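Local structure of 3-phytase (Klebsiella pneumoniae, 2WNH) at residues V20-H25 against T292-V297; L216-N221 against D347-Q352; W305-Y310 against V338-Q343; R362-Q367 against V375-P380. The protein probably hydrolyses phytate (inositol hexakisphosphate) starting at the 3-phosphate, as a 3-phytase of the histidine acid phosphatase family. The protein carries 3 engineered substitutions. One frame throughout, in Å; residues are numbered along the deposited sequence.

Contact 1: V20-H25 against T292-V297; sequences VELSRH and TNIAMV
The strand V20-R24 and the helix T292-V297 pass with their axes 8.6 Å apart at closest and their chain directions at 133°, and L22 and I294 hold the nearest CA pair. No hydrogen bond joins them, so the contact rests on apolar packing. L22 has CG anti to the backbone N (chi1 178°), which sends its isobutyl group from the strand to the helix, where CD2 lies 3.7 Å from I294 CG1. The same methyl group, L22 CD2, reaches V297 CG2 at 4.1 Å, one helical turn on. I294 runs past L22 in the opposite direction. Its CG1 stands beside the backbone N and the extended chain carries CD1 up to the strand backbone, 3.4 Å from R24 N and 3.7 Å from L22 O, so this methyl lies against the peptide group joining S23 and R24. R24 contributes CB, 3.8 Å from I294 CD1, while its extended chain leads off to I315 O and E212. S23 turns its side chain from the helix, and S23 OG donates to R24 O at 2.8 Å, reaching it from above the carbonyl plane. R24 and H25 open the RHGxRxP signature of histidine acid phosphatases, in whose relatives the histidine is the nucleophile, so the packing adjoins the start of the probable catalytic loop at R24. The strand is hydrogen-bonded through its backbone to L285 and L287 on one neighbour and to L321 and L323 on another, while L266 and M270 of helix 256-274 and L321 of strand 320-328 extend the apolar layer around L22 and V297.

Contact 2: L216-N221 against D347-Q352; sequences LGWSEN and DLRRLQ
R349 is the centre of this contact, and it stacks on W218. The guanidinium lies over the indole, the planes 25° apart, with R349 CZ 4.3 Å from the centroid of the six-membered ring and 11° off its normal, a cation-pi geometry. R349 CD sits 3.7 Å from the centroid of the five-membered ring as a CH-pi contact, carried there by an extended chain with CG anti to the backbone N. On the opposite guanidinium face N221 OD1 approaches R349 CZ to 3.4 Å, the amide plane nearly perpendicular; OD1 accepts from G117 N of the second subunit.

Among hydrogen bonds, R349 NH1 donates at 3.0 Å to a lone pair of W218 O, which also receives N221 N in the Schellman motif ending helix 204-219. R349 NH2 bonds L222 O, and NE bonds G115 O of the second subunit, so each nitrogen has a carbonyl partner.

A CA-H...O contact from R349 CA to S219 O (3.4 Å) brings the backbones together, and L348 CB packs 4.0 Å from S219 CB.

The C-terminal ends of helices 204-219 and 345-349 thus meet beside helix 58-77, whose H59 donates to L348 O and packs on N221.

Contact 3: W305-Y310 against V338-Q343; sequences WQLPGY and VYFQAQ
An offset stack of two aromatic rings forms the apolar centre. The F340 ring and the six-membered ring of W305 have centroids 3.8 Å apart and planes only 8° from parallel. The closest atoms are W305 CE2 and F340 CD2 at 3.3 Å, and W305 CZ2 projects over the middle of the phenyl ring. F340 CB adds a CH-pi contact to the same indole face, 3.8 Å from the centroid of the six-membered ring. Torsions explain the meeting: W305 holds CG in the crowded position between the backbone N and the carbonyl carbon (chi1 58°), whereas F340 has CG anti to its N, and the two side chains cross at about a right angle. W305 NE1 is satisfied by N314 O.

Beside the stack, L307 rests CD1 against both F340 CD2 (3.9 Å) and A342 CB (4.0 Å), the next residue on that side of the strand. L307 also begins a type II turn with P308 and G309 at its middle, closed by Y310 N donating to L307 O at 3.0 Å; G309 takes the positive phi that this turn type needs.

The turn returns the chain so that Y310 faces the end of the strand. There Y310 OH donates to Q343 O at 2.7 Å, along a lone pair in the carbonyl plane, and the carbonyl oxygen lies in the plane of the phenol ring at its edge.

The loop W305-Y310 thus packs over one face of strand 334-342, with Q363 of strand 361-364 flanking W305 and L307, and with I294 and R298 of helix 291-301 touching the indole.

Contact 4: R362-Q367 against V375-P380; sequences RQEWRQ and VGTLCP
Two short segments meet here at a branch of the central mixed sheet, where both pair antiparallel with strand 334-342. Between themselves they are joined by side chains and water. E364 extends beyond CG toward T377 and presents both carboxylate oxygens. T377 N donates to E364 OE2 at 2.8 Å, almost straight (174°) but from above the carboxylate plane, while T377 OG1 donates to E364 OE1 at 2.6 Å, with the hydroxyl position less certain. E364 OE2 also forms a salt bridge with R337 and lies 3.4 Å from G376 CA, the absence of a side chain there letting the carboxylate come close. The two hydrogen bonds and the salt bridge would probably favour a charged carboxylate.

Further along, a water is placed to donate to W365 O (2.8 Å) and T377 O (2.9 Å), although more acceptors surround it than it has protons. A second accepts from Q367 NE2 at 3.0 Å and donates to P380 O. C379, disulfide-bonded to C370, places SG 3.8 Å from W365 CZ3, an oblique sulfur-aromatic contact. R366, bent at chi3, crosses T377 with its aliphatic part and NH1 near CG2.

W365 also makes an edge-to-face pair with F303. Its ring continues onto A384 and L388 of helix 381-388, which follows P380 at its N-cap, so the branch is packed against that helix.

In the fold
Contacts 1, 3 and 4 all reach the central mixed sheet. Contacts 1 and 3, with centres 13 Å apart, meet where helix 291-301 of contact 1 touches the loop of contact 3: I294 CG2 lies 4.1 Å from W305 CH2. Contact 3 passes to contact 4 through backbone pairing, probably hydrogen-bonded, from W365 N to V338 O (2.9 Å) and from F340 N to Q363 O (3.0 Å). Contact 2 lies outside the sheet but adjoins contact 3, L348 CD1 being 3.8 Å from Y310 OH. Both lie near H358, which binds Mg(2+) in a structure of this protein, although no magnesium is bound to this chain here: its side chain is about 6 Å from that of Q343 and about 11 Å from that of L348.

Contact 1: V20-H25 against T292-V297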
# COMPACT_ATOMS: atom_id res chain seq x y z
N VAL B 20 -3.86 8.82 28.29
CA VAL B 20 -4.61 7.82 29.07
C VAL B 20 -6.04 7.88 28.58
O VAL B 20 -6.66 8.95 28.60
CB VAL B 20 -4.57 8.13 30.61
CG1 VAL B 20 -5.54 7.22 31.39
CG2 VAL B 20 -3.15 7.98 31.14
N GLU B 21 -6.55 6.75 28.11
CA GLU B 21 -7.89 6.71 27.52
C GLU B 21 -8.77 5.62 28.14
O GLU B 21 -8.32 4.47 28.37
CB GLU B 21 -7.75 6.45 26.01
CG GLU B 21 -9.06 6.42 25.25
CD GLU B 21 -8.85 6.48 23.74
OE1 GLU B 21 -7.75 6.13 23.28
OE2 GLU B 21 -9.77 6.92 23.03
N LEU B 22 -10.02 6.02 28.42
CA LEU B 22 -11.06 5.12 28.94
C LEU B 22 -12.19 5.06 27.91
O LEU B 22 -12.95 6.02 27.78
CB LEU B 22 -11.59 5.64 30.30
CG LEU B 22 -12.74 4.80 30.92
CD1 LEU B 22 -12.29 3.35 31.24
CD2 LEU B 22 -13.32 5.47 32.17
N SER B 23 -12.30 3.92 27.24
CA SER B 23 -13.25 3.72 26.15
C SER B 23 -14.42 2.87 26.62
O SER B 23 -14.23 1.94 27.40
CB SER B 23 -12.56 2.96 25.02
OG SER B 23 -13.44 2.74 23.92
N ARG B 24 -15.61 3.17 26.09
CA ARG B 24 -16.75 2.27 26.23
C ARG B 24 -16.56 1.18 25.19
O ARG B 24 -15.94 1.40 24.13
CB ARG B 24 -18.08 3.01 25.95
CG ARG B 24 -19.31 2.16 26.28
CD ARG B 24 -20.62 2.80 25.84
NE ARG B 24 -21.72 1.81 25.99
CZ ARG B 24 -22.97 1.97 25.56
NH1 ARG B 24 -23.34 3.10 24.97
NH2 ARG B 24 -23.86 0.98 25.70
N HIS B 25 -17.10 0.00 25.47
CA HIS B 25 -17.19 -1.02 24.42
C HIS B 25 -18.02 -0.50 23.23
O HIS B 25 -18.75 0.50 23.33
CB HIS B 25 -17.75 -2.31 25.00
CG HIS B 25 -19.11 -2.15 25.59
ND1 HIS B 25 -20.24 -1.98 24.83
CD2 HIS B 25 -19.51 -2.14 26.89
CE1 HIS B 25 -21.29 -1.86 25.63
NE2 HIS B 25 -20.87 -1.96 26.88
N THR B 292 -21.13 2.64 32.45
CA THR B 292 -21.19 2.80 33.91
C THR B 292 -19.90 3.42 34.49
O THR B 292 -19.93 4.37 35.28
CB THR B 292 -21.45 1.42 34.54
OG1 THR B 292 -22.71 0.93 34.06
CG2 THR B 292 -21.52 1.52 36.07
N ASN B 293 -18.77 2.86 34.07
CA ASN B 293 -17.47 3.32 34.54
C ASN B 293 -17.17 4.75 34.09
O ASN B 293 -16.71 5.58 34.88
CB ASN B 293 -16.37 2.36 34.06
CG ASN B 293 -16.63 0.92 34.45
OD1 ASN B 293 -17.03 0.11 33.63
ND2 ASN B 293 -16.45 0.62 35.73
N ILE B 294 -17.41 5.03 32.81
CA ILE B 294 -17.23 6.38 32.28
C ILE B 294 -18.10 7.41 33.00
O ILE B 294 -17.62 8.47 33.37
CB ILE B 294 -17.44 6.46 30.76
CG1 ILE B 294 -16.36 5.62 30.08
CG2 ILE B 294 -17.38 7.92 30.30
CD1 ILE B 294 -16.56 5.38 28.56
N ALA B 295 -19.38 7.07 33.21
CA ALA B 295 -20.28 7.97 33.95
C ALA B 295 -19.78 8.26 35.36
O ALA B 295 -19.79 9.42 35.80
CB ALA B 295 -21.70 7.39 33.98
N MET B 296 -19.34 7.23 36.07
CA MET B 296 -18.86 7.48 37.44
C MET B 296 -17.61 8.35 37.45
O MET B 296 -17.51 9.30 38.24
CB MET B 296 -18.64 6.16 38.16
CG MET B 296 -19.96 5.48 38.49
SD MET B 296 -19.75 3.91 39.33
CE MET B 296 -18.75 2.97 38.20
N VAL B 297 -16.67 8.05 36.56
CA VAL B 297 -15.47 8.86 36.44
C VAL B 297 -15.76 10.33 36.10
O VAL B 297 -15.22 11.24 36.76
CB VAL B 297 -14.48 8.23 35.44
CG1 VAL B 297 -13.30 9.18 35.22
CG2 VAL B 297 -14.01 6.89 35.99

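Contact 2: L216-N221 against D347-Q352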
# COMPACT_ATOMS: atom_id res chain seq x y z
N LEU B 216 -28.71 1.80 20.20
CA LEU B 216 -27.76 0.78 19.71
C LEU B 216 -28.22 0.15 18.39
O LEU B 216 -27.41 0.04 17.45
CB LEU B 216 -27.50 -0.30 20.78
CG LEU B 216 -26.68 0.17 22.00
CD1 LEU B 216 -26.79 -0.84 23.13
CD2 LEU B 216 -25.23 0.46 21.62
N GLY B 217 -29.50 -0.20 18.27
CA GLY B 217 -30.04 -0.70 16.98
C GLY B 217 -29.94 0.27 15.80
O GLY B 217 -29.68 -0.17 14.65
N TRP B 218 -30.16 1.57 16.06
CA TRP B 218 -29.92 2.64 15.06
C TRP B 218 -28.45 2.62 14.64
O TRP B 218 -28.11 2.58 13.45
CB TRP B 218 -30.27 4.05 15.60
CG TRP B 218 -30.07 5.10 14.51
CD1 TRP B 218 -28.96 5.88 14.31
CD2 TRP B 218 -30.98 5.40 13.45
NE1 TRP B 218 -29.13 6.67 13.18
CE2 TRP B 218 -30.37 6.40 12.65
CE3 TRP B 218 -32.27 4.95 13.11
CZ2 TRP B 218 -31.00 6.95 11.51
CZ3 TRP B 218 -32.90 5.49 11.97
CH2 TRP B 218 -32.26 6.48 11.19
N SER B 219 -27.59 2.66 15.65
CA SER B 219 -26.14 2.75 15.43
C SER B 219 -25.59 1.54 14.69
O SER B 219 -24.60 1.65 13.94
CB SER B 219 -25.43 2.90 16.77
OG SER B 219 -25.91 4.06 17.44
N GLU B 220 -26.23 0.39 14.93
CA GLU B 220 -25.92 -0.91 14.30
C GLU B 220 -26.22 -0.96 12.79
O GLU B 220 -25.76 -1.86 12.09
CB GLU B 220 -26.73 -2.01 15.03
CG GLU B 220 -26.66 -3.44 14.44
CD GLU B 220 -25.33 -4.15 14.75
OE1 GLU B 220 -24.42 -3.52 15.30
OE2 GLU B 220 -25.22 -5.37 14.46
N ASN B 221 -27.04 -0.04 12.31
CA ASN B 221 -27.62 -0.19 10.96
C ASN B 221 -28.56 -1.42 10.82
O ASN B 221 -28.60 -2.10 9.77
CB ASN B 221 -26.52 -0.20 9.86
CG ASN B 221 -27.08 0.07 8.47
OD1 ASN B 221 -28.14 0.70 8.33
ND2 ASN B 221 -26.39 -0.41 7.43
N ASP B 347 -23.27 8.78 11.64
CA ASP B 347 -21.88 8.36 11.33
C ASP B 347 -21.64 6.91 11.77
O ASP B 347 -20.99 6.13 11.04
CB ASP B 347 -20.86 9.33 11.93
CG ASP B 347 -20.67 10.60 11.06
OD1 ASP B 347 -21.26 10.71 9.96
OD2 ASP B 347 -19.90 11.48 11.47
N LEU B 348 -22.18 6.53 12.93
CA LEU B 348 -22.08 5.15 13.41
C LEU B 348 -22.89 4.23 12.50
O LEU B 348 -22.38 3.20 12.07
CB LEU B 348 -22.60 5.03 14.85
CG LEU B 348 -21.65 5.64 15.88
CD1 LEU B 348 -22.39 5.78 17.22
CD2 LEU B 348 -20.36 4.83 16.06
N ARG B 349 -24.13 4.62 12.19
CA ARG B 349 -24.99 3.82 11.34
C ARG B 349 -24.34 3.58 9.97
O ARG B 349 -24.44 2.47 9.43
CB ARG B 349 -26.36 4.49 11.17
CG ARG B 349 -27.38 3.62 10.43
CD ARG B 349 -28.78 4.20 10.51
NE ARG B 349 -29.74 3.40 9.75
CZ ARG B 349 -30.40 2.34 10.21
NH1 ARG B 349 -30.23 1.92 11.46
NH2 ARG B 349 -31.28 1.71 9.41
N ARG B 350 -23.67 4.60 9.45
CA ARG B 350 -23.07 4.55 8.09
C ARG B 350 -21.64 3.99 8.06
O ARG B 350 -21.03 3.88 6.98
CB ARG B 350 -23.11 5.94 7.45
CG ARG B 350 -24.54 6.50 7.22
CD ARG B 350 -24.47 7.97 6.80
NE ARG B 350 -23.60 8.10 5.62
CZ ARG B 350 -24.00 7.96 4.36
NH1 ARG B 350 -25.27 7.72 4.08
NH2 ARG B 350 -23.12 8.09 3.38
N LEU B 351 -21.09 3.64 9.22
CA LEU B 351 -19.67 3.27 9.33
C LEU B 351 -18.77 4.31 8.65
O LEU B 351 -17.80 3.96 7.94
CB LEU B 351 -19.41 1.85 8.79
CG LEU B 351 -20.05 0.71 9.60
CD1 LEU B 351 -19.78 -0.62 8.94
CD2 LEU B 351 -19.51 0.71 11.06
N GLN B 352 -19.09 5.58 8.91
CA GLN B 352 -18.29 6.69 8.39
C GLN B 352 -16.94 6.75 9.12
O GLN B 352 -16.91 6.74 10.34
CB GLN B 352 -19.04 8.01 8.60
CG GLN B 352 -18.23 9.27 8.27
CD GLN B 352 -17.91 9.36 6.79
OE1 GLN B 352 -18.82 9.31 5.96
NE2 GLN B 352 -16.63 9.44 6.45

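Contact 3: W305-Y310 against V338-Q343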
# COMPACT_ATOMS: atom_id res chain seq x y z
N TRP B 305 -20.90 17.11 29.59
CA TRP B 305 -20.86 17.41 28.16
C TRP B 305 -22.21 17.26 27.50
O TRP B 305 -23.10 16.59 28.02
CB TRP B 305 -19.83 16.52 27.45
CG TRP B 305 -20.08 15.04 27.60
CD1 TRP B 305 -21.03 14.29 26.94
CD2 TRP B 305 -19.36 14.13 28.43
NE1 TRP B 305 -20.95 12.97 27.34
CE2 TRP B 305 -19.93 12.84 28.25
CE3 TRP B 305 -18.27 14.27 29.31
CZ2 TRP B 305 -19.44 11.71 28.90
CZ3 TRP B 305 -17.79 13.15 29.96
CH2 TRP B 305 -18.38 11.88 29.75
N GLN B 306 -22.37 17.92 26.35
CA GLN B 306 -23.51 17.63 25.48
C GLN B 306 -23.06 17.78 24.04
O GLN B 306 -22.73 18.87 23.62
CB GLN B 306 -24.71 18.54 25.76
CG GLN B 306 -25.91 18.11 24.96
CD GLN B 306 -27.20 18.72 25.44
OE1 GLN B 306 -27.31 19.16 26.60
NE2 GLN B 306 -28.20 18.73 24.57
N LEU B 307 -23.04 16.67 23.29
CA LEU B 307 -22.54 16.64 21.91
C LEU B 307 -23.72 16.71 20.93
O LEU B 307 -24.81 16.22 21.25
CB LEU B 307 -21.76 15.33 21.66
CG LEU B 307 -20.54 15.10 22.56
CD1 LEU B 307 -19.80 13.81 22.18
CD2 LEU B 307 -19.61 16.28 22.53
N PRO B 308 -23.50 17.26 19.72
CA PRO B 308 -24.57 17.33 18.70
C PRO B 308 -25.29 16.01 18.49
O PRO B 308 -24.66 14.97 18.30
CB PRO B 308 -23.80 17.72 17.43
CG PRO B 308 -22.62 18.47 17.93
CD PRO B 308 -22.24 17.85 19.23
N GLY B 309 -26.62 16.06 18.58
CA GLY B 309 -27.47 14.89 18.36
C GLY B 309 -27.65 13.98 19.57
O GLY B 309 -28.34 12.97 19.49
N TYR B 310 -27.01 14.33 20.69
CA TYR B 310 -27.09 13.56 21.92
C TYR B 310 -27.61 14.43 23.06
O TYR B 310 -27.45 15.64 23.03
CB TYR B 310 -25.70 13.01 22.29
CG TYR B 310 -25.19 11.95 21.33
CD1 TYR B 310 -25.82 10.70 21.24
CD2 TYR B 310 -24.09 12.19 20.50
CE1 TYR B 310 -25.35 9.72 20.38
CE2 TYR B 310 -23.60 11.21 19.64
CZ TYR B 310 -24.25 9.98 19.58
OH TYR B 310 -23.80 8.99 18.73
N VAL B 338 -8.15 17.39 28.67
CA VAL B 338 -9.14 16.40 29.11
C VAL B 338 -10.34 16.55 28.20
O VAL B 338 -10.86 17.65 28.02
CB VAL B 338 -9.57 16.70 30.58
CG1 VAL B 338 -10.63 15.70 31.02
CG2 VAL B 338 -8.38 16.66 31.50
N TYR B 339 -10.78 15.45 27.57
CA TYR B 339 -11.93 15.58 26.68
C TYR B 339 -12.72 14.30 26.55
O TYR B 339 -12.25 13.22 26.94
CB TYR B 339 -11.52 16.10 25.29
CG TYR B 339 -10.50 15.26 24.55
CD1 TYR B 339 -9.15 15.46 24.74
CD2 TYR B 339 -10.92 14.29 23.63
CE1 TYR B 339 -8.21 14.71 24.05
CE2 TYR B 339 -9.98 13.52 22.92
CZ TYR B 339 -8.63 13.74 23.15
OH TYR B 339 -7.65 13.05 22.47
N PHE B 340 -13.94 14.43 26.04
CA PHE B 340 -14.78 13.30 25.75
C PHE B 340 -15.06 13.33 24.25
O PHE B 340 -15.29 14.40 23.69
CB PHE B 340 -16.11 13.37 26.51
CG PHE B 340 -17.02 12.20 26.22
CD1 PHE B 340 -16.70 10.91 26.67
CD2 PHE B 340 -18.18 12.37 25.47
CE1 PHE B 340 -17.51 9.82 26.38
CE2 PHE B 340 -19.01 11.27 25.19
CZ PHE B 340 -18.67 10.00 25.64
N GLN B 341 -14.98 12.17 23.62
CA GLN B 341 -15.20 12.08 22.17
C GLN B 341 -16.12 10.93 21.81
O GLN B 341 -16.09 9.88 22.46
CB GLN B 341 -13.85 11.95 21.44
CG GLN B 341 -13.15 10.60 21.67
CD GLN B 341 -11.77 10.55 21.04
OE1 GLN B 341 -11.56 11.08 19.95
NE2 GLN B 341 -10.83 9.91 21.72
N ALA B 342 -16.90 11.14 20.73
CA ALA B 342 -17.80 10.12 20.16
C ALA B 342 -18.09 10.38 18.69
O ALA B 342 -17.85 11.46 18.19
CB ALA B 342 -19.15 10.12 20.91
N GLN B 343 -18.64 9.38 18.02
CA GLN B 343 -19.22 9.64 16.70
C GLN B 343 -20.70 9.90 16.84
O GLN B 343 -21.35 9.34 17.73
CB GLN B 343 -19.00 8.45 15.79
CG GLN B 343 -17.56 8.29 15.34
CD GLN B 343 -17.45 7.45 14.08
OE1 GLN B 343 -17.34 7.98 12.94
NE2 GLN B 343 -17.48 6.15 14.26

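Contact 4: R362-Q367 against V375-P380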
# COMPACT_ATOMS: atom_id res chain seq x y z
N ARG B 362 -16.47 16.21 19.87
CA ARG B 362 -15.60 16.31 21.03
C ARG B 362 -15.98 17.48 21.93
O ARG B 362 -16.39 18.55 21.43
CB ARG B 362 -14.15 16.49 20.55
CG ARG B 362 -13.10 16.28 21.63
CD ARG B 362 -11.67 16.33 21.06
NE ARG B 362 -11.55 15.71 19.74
CZ ARG B 362 -11.41 16.39 18.60
NH1 ARG B 362 -11.34 17.72 18.62
NH2 ARG B 362 -11.32 15.74 17.45
N GLN B 363 -15.85 17.29 23.25
CA GLN B 363 -15.96 18.40 24.18
C GLN B 363 -14.83 18.35 25.19
O GLN B 363 -14.53 17.32 25.79
CB GLN B 363 -17.32 18.39 24.90
CG GLN B 363 -17.49 19.63 25.78
CD GLN B 363 -18.93 19.84 26.23
OE1 GLN B 363 -19.90 19.41 25.57
NE2 GLN B 363 -19.09 20.53 27.37
N GLU B 364 -14.17 19.49 25.36
CA GLU B 364 -13.06 19.54 26.30
C GLU B 364 -13.48 20.10 27.65
O GLU B 364 -14.31 21.01 27.71
CB GLU B 364 -11.96 20.44 25.71
CG GLU B 364 -11.42 20.01 24.36
CD GLU B 364 -10.36 20.98 23.86
OE1 GLU B 364 -10.73 22.18 23.58
OE2 GLU B 364 -9.18 20.57 23.78
N TRP B 365 -12.91 19.56 28.72
CA TRP B 365 -13.02 20.12 30.07
C TRP B 365 -12.11 21.34 30.19
O TRP B 365 -11.06 21.41 29.53
CB TRP B 365 -12.59 19.05 31.08
CG TRP B 365 -12.54 19.48 32.50
CD1 TRP B 365 -13.57 19.47 33.41
CD2 TRP B 365 -11.38 19.95 33.21
NE1 TRP B 365 -13.12 19.93 34.64
CE2 TRP B 365 -11.79 20.23 34.54
CE3 TRP B 365 -10.04 20.18 32.85
CZ2 TRP B 365 -10.90 20.71 35.51
CZ3 TRP B 365 -9.18 20.68 33.81
CH2 TRP B 365 -9.61 20.93 35.12
N ARG B 366 -12.48 22.28 31.04
CA ARG B 366 -11.64 23.43 31.32
C ARG B 366 -11.94 24.01 32.70
O ARG B 366 -12.97 23.70 33.31
CB ARG B 366 -11.81 24.52 30.25
CG ARG B 366 -13.22 25.09 30.15
CD ARG B 366 -13.22 26.44 29.41
NE ARG B 366 -12.40 27.41 30.14
CZ ARG B 366 -11.26 27.95 29.69
NH1 ARG B 366 -10.79 27.64 28.48
NH2 ARG B 366 -10.60 28.81 30.46
N GLN B 367 -11.02 24.84 33.17
CA GLN B 367 -11.20 25.61 34.39
C GLN B 367 -10.37 26.87 34.22
O GLN B 367 -9.55 26.94 33.31
CB GLN B 367 -10.78 24.80 35.60
CG GLN B 367 -9.27 24.49 35.71
CD GLN B 367 -8.94 23.87 37.06
OE1 GLN B 367 -9.80 23.78 37.94
NE2 GLN B 367 -7.69 23.44 37.24
N VAL B 375 -3.33 22.70 19.61
CA VAL B 375 -3.53 21.26 19.87
C VAL B 375 -4.72 20.99 20.80
O VAL B 375 -4.97 19.84 21.20
CB VAL B 375 -2.23 20.59 20.41
CG1 VAL B 375 -1.10 20.75 19.39
CG2 VAL B 375 -1.80 21.19 21.75
N GLY B 376 -5.44 22.06 21.17
CA GLY B 376 -6.55 21.90 22.12
C GLY B 376 -6.45 22.80 23.35
O GLY B 376 -5.56 23.64 23.44
N THR B 377 -7.37 22.59 24.30
CA THR B 377 -7.39 23.33 25.58
C THR B 377 -6.45 22.68 26.56
O THR B 377 -6.69 21.54 26.99
CB THR B 377 -8.84 23.40 26.16
OG1 THR B 377 -9.72 23.99 25.18
CG2 THR B 377 -8.90 24.22 27.46
N LEU B 378 -5.37 23.40 26.91
CA LEU B 378 -4.34 22.90 27.80
C LEU B 378 -4.40 23.60 29.16
O LEU B 378 -4.47 24.83 29.23
CB LEU B 378 -2.95 23.06 27.16
CG LEU B 378 -2.41 21.90 26.30
CD1 LEU B 378 -3.41 21.12 25.48
CD2 LEU B 378 -1.23 22.36 25.43
N CYS B 379 -4.37 22.80 30.22
CA CYS B 379 -4.56 23.26 31.59
C CYS B 379 -3.30 23.00 32.42
O CYS B 379 -2.78 21.87 32.41
CB CYS B 379 -5.77 22.53 32.20
SG CYS B 379 -7.29 22.81 31.23
N PRO B 380 -2.79 24.01 33.16
CA PRO B 380 -1.62 23.73 34.00
C PRO B 380 -1.77 22.42 34.76
O PRO B 380 -2.78 22.19 35.44
CB PRO B 380 -1.58 24.96 34.93
CG PRO B 380 -2.07 26.05 34.04
CD PRO B 380 -3.20 25.42 33.27
O HOH W 1 -8.82 20.13 28.44
O HOH W 2 -5.40 23.64 35.39